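PDB 3LJX: MmoQ Response regulator from Methylococcus capsulatus, which probably makes cyclic di-GMP from two GTP molecules as a full-length protein, of which this fragment holds the helical HDOD domain. Local coordinates for residues 10-15 against 53-58. Residues are numbered along the deposited sequence; the frame is centred on the assembly and turned at random.
Sequences MLCDSL and ILRFAN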
loop_
_atom_site.group_PDB
_atom_site.type_symbol
_atom_site.label_atom_id
_atom_site.label_comp_id
_atom_site.label_asym_id
_atom_site.label_seq_id
_atom_site.Cartn_x
_atom_site.Cartn_y
_atom_site.Cartn_z
HETATM N N MSE A 10 -2.658 15.713 1.460
HETATM C CA MSE A 10 -2.563 14.920 0.255
HETATM C C MSE A 10 -1.154 14.985 -0.339
HETATM O O MSE A 10 -0.745 16.023 -0.858
HETATM C CB MSE A 10 -3.599 15.443 -0.735
HETATM C CG MSE A 10 -3.532 14.829 -2.086
HETATM SE SE MSE A 10 -4.035 12.968 -2.096
HETATM C CE MSE A 10 -2.851 12.473 -3.540
ATOM N N LEU A 11 -0.405 13.884 -0.247
ATOM C CA LEU A 11 0.894 13.778 -0.923
ATOM C C LEU A 11 0.827 12.652 -1.933
ATOM O O LEU A 11 0.236 11.602 -1.675
ATOM C CB LEU A 11 2.043 13.487 0.057
ATOM C CG LEU A 11 2.527 14.621 0.960
ATOM C CD1 LEU A 11 1.492 14.888 2.061
ATOM C CD2 LEU A 11 3.897 14.311 1.558
ATOM N N CYS A 12 1.433 12.853 -3.092
ATOM C CA CYS A 12 1.530 11.747 -4.028
ATOM C C CYS A 12 2.804 11.848 -4.862
ATOM O O CYS A 12 3.668 10.979 -4.775
ATOM C CB CYS A 12 0.269 11.637 -4.898
ATOM S SG CYS A 12 0.205 10.122 -5.887
ATOM N N ASP A 13 2.937 12.924 -5.631
ATOM C CA ASP A 13 4.103 13.084 -6.489
ATOM C C ASP A 13 5.402 13.048 -5.694
ATOM O O ASP A 13 6.417 12.588 -6.190
ATOM C CB ASP A 13 4.008 14.373 -7.307
ATOM C CG ASP A 13 2.841 14.360 -8.295
ATOM O OD1 ASP A 13 2.313 13.267 -8.609
ATOM O OD2 ASP A 13 2.450 15.451 -8.764
ATOM N N SER A 14 5.358 13.507 -4.448
ATOM C CA SER A 14 6.571 13.681 -3.654
ATOM C C SER A 14 6.974 12.440 -2.857
ATOM O O SER A 14 8.016 12.439 -2.196
ATOM C CB SER A 14 6.404 14.851 -2.680
ATOM O OG SER A 14 5.554 14.482 -1.590
ATOM N N LEU A 15 6.156 11.395 -2.876
ATOM C CA LEU A 15 6.520 10.207 -2.096
ATOM C C LEU A 15 7.755 9.525 -2.714
ATOM O O LEU A 15 7.825 9.333 -3.932
ATOM C CB LEU A 15 5.343 9.232 -1.986
ATOM C CG LEU A 15 4.025 9.770 -1.388
ATOM C CD1 LEU A 15 2.905 8.751 -1.567
ATOM C CD2 LEU A 15 4.165 10.147 0.091
ATOM N N ILE A 53 0.449 6.406 -10.471
ATOM C CA ILE A 53 -0.137 5.816 -11.669
ATOM C C ILE A 53 -1.639 5.576 -11.513
ATOM O O ILE A 53 -2.416 5.936 -12.388
ATOM C CB ILE A 53 0.606 4.524 -12.080
ATOM C CG1 ILE A 53 1.997 4.897 -12.604
ATOM C CG2 ILE A 53 -0.186 3.761 -13.155
ATOM C CD1 ILE A 53 2.976 3.754 -12.633
ATOM N N LEU A 54 -2.052 4.996 -10.392
ATOM C CA LEU A 54 -3.474 4.759 -10.153
ATOM C C LEU A 54 -4.219 6.081 -10.143
ATOM O O LEU A 54 -5.314 6.207 -10.684
ATOM C CB LEU A 54 -3.693 4.052 -8.813
ATOM C CG LEU A 54 -3.231 2.603 -8.730
ATOM C CD1 LEU A 54 -3.580 2.024 -7.363
ATOM C CD2 LEU A 54 -3.830 1.765 -9.869
ATOM N N ARG A 55 -3.608 7.070 -9.520
ATOM C CA ARG A 55 -4.248 8.360 -9.373
ATOM C C ARG A 55 -4.428 9.043 -10.731
ATOM O O ARG A 55 -5.464 9.671 -11.013
ATOM C CB ARG A 55 -3.395 9.224 -8.464
ATOM C CG ARG A 55 -3.845 10.652 -8.383
ATOM C CD ARG A 55 -3.098 11.347 -7.276
ATOM N NE ARG A 55 -3.148 12.786 -7.440
ATOM C CZ ARG A 55 -2.146 13.512 -7.917
ATOM N NH1 ARG A 55 -1.003 12.928 -8.265
ATOM N NH2 ARG A 55 -2.292 14.825 -8.035
ATOM N N PHE A 56 -3.405 8.927 -11.566
ATOM C CA PHE A 56 -3.472 9.478 -12.906
ATOM C C PHE A 56 -4.589 8.765 -13.665
ATOM O O PHE A 56 -5.444 9.408 -14.278
ATOM C CB PHE A 56 -2.121 9.302 -13.614
ATOM C CG PHE A 56 -2.149 9.624 -15.083
ATOM C CD1 PHE A 56 -2.181 8.609 -16.030
ATOM C CD2 PHE A 56 -2.119 10.943 -15.521
ATOM C CE1 PHE A 56 -2.192 8.900 -17.390
ATOM C CE2 PHE A 56 -2.132 11.243 -16.887
ATOM C CZ PHE A 56 -2.173 10.219 -17.818
ATOM N N ALA A 57 -4.591 7.435 -13.591
ATOM C CA ALA A 57 -5.519 6.618 -14.382
ATOM C C ALA A 57 -6.943 6.779 -13.904
ATOM O O ALA A 57 -7.875 6.538 -14.664
ATOM C CB ALA A 57 -5.123 5.130 -14.321
ATOM N N ASN A 58 -7.113 7.158 -12.635
ATOM C CA ASN A 58 -8.451 7.293 -12.049
ATOM C C ASN A 58 -8.943 8.741 -11.981
ATOM O O ASN A 58 -10.077 9.004 -11.562
ATOM C CB ASN A 58 -8.500 6.621 -10.661
ATOM C CG ASN A 58 -8.359 5.096 -10.753
ATOM O OD1 ASN A 58 -8.698 4.504 -11.778
ATOM N ND2 ASN A 58 -7.854 4.466 -9.694
#
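Arg55 reaches from helix 47-58 of the HDOD domain to the loop that precedes helix 19-29, and it meets three side chains there: selenomethionine Met10, Cys12 and Asp13. Its NH1 lies 3.4 Å from Asp13 OD1, a salt bridge whose hydrogen bond is weak, with an angle of 135° at the hydrogen. The oxygen approaches the edge of the guanidinium, near its plane, while the carboxylate itself is turned 61° from that plane, so the two charged groups do not pair flat. The rest of the contact is van der Waals packing against the arginine chain and its guanidinium. Cys12 SG packs 3.8 Å from Arg55 CD, and Cys12 CB sits 3.8 Å from Arg55 NH1. On the Met10 side, the terminal methyl CE comes within 3.9 Å of Arg55 CD and equally near its NE, although the Met10 side chain is poorly ordered and its position less certain.

Arg55 leaves the helix with CG anti to the backbone N (chi1 172°) and runs extended as far as NE, which carries the charged end across a gap in which the closest CA pair, Cys12 CA and Arg55 CA, is 8.6 Å apart. Cys12 and Asp13 occupy the first two positions of a type I beta turn closed by the bond from Leu15 N to Cys12 O. Asp2 OD2 accepts a hydrogen bond from Cys12 N and is also hydrogen-bonded to Ser14 OG, holding the turn from outside.

Both charges have other partners: Arg55 NE makes a long, weak ion pair with Asp191 OD2, and the stronger polar partner of Asp13 is Arg52, three residues earlier on the same helix. Two arginines thus converge on a single carboxylate oxygen, OD1, which forms salt bridges with both Arg52 NE and, more weakly, Arg55 NH1.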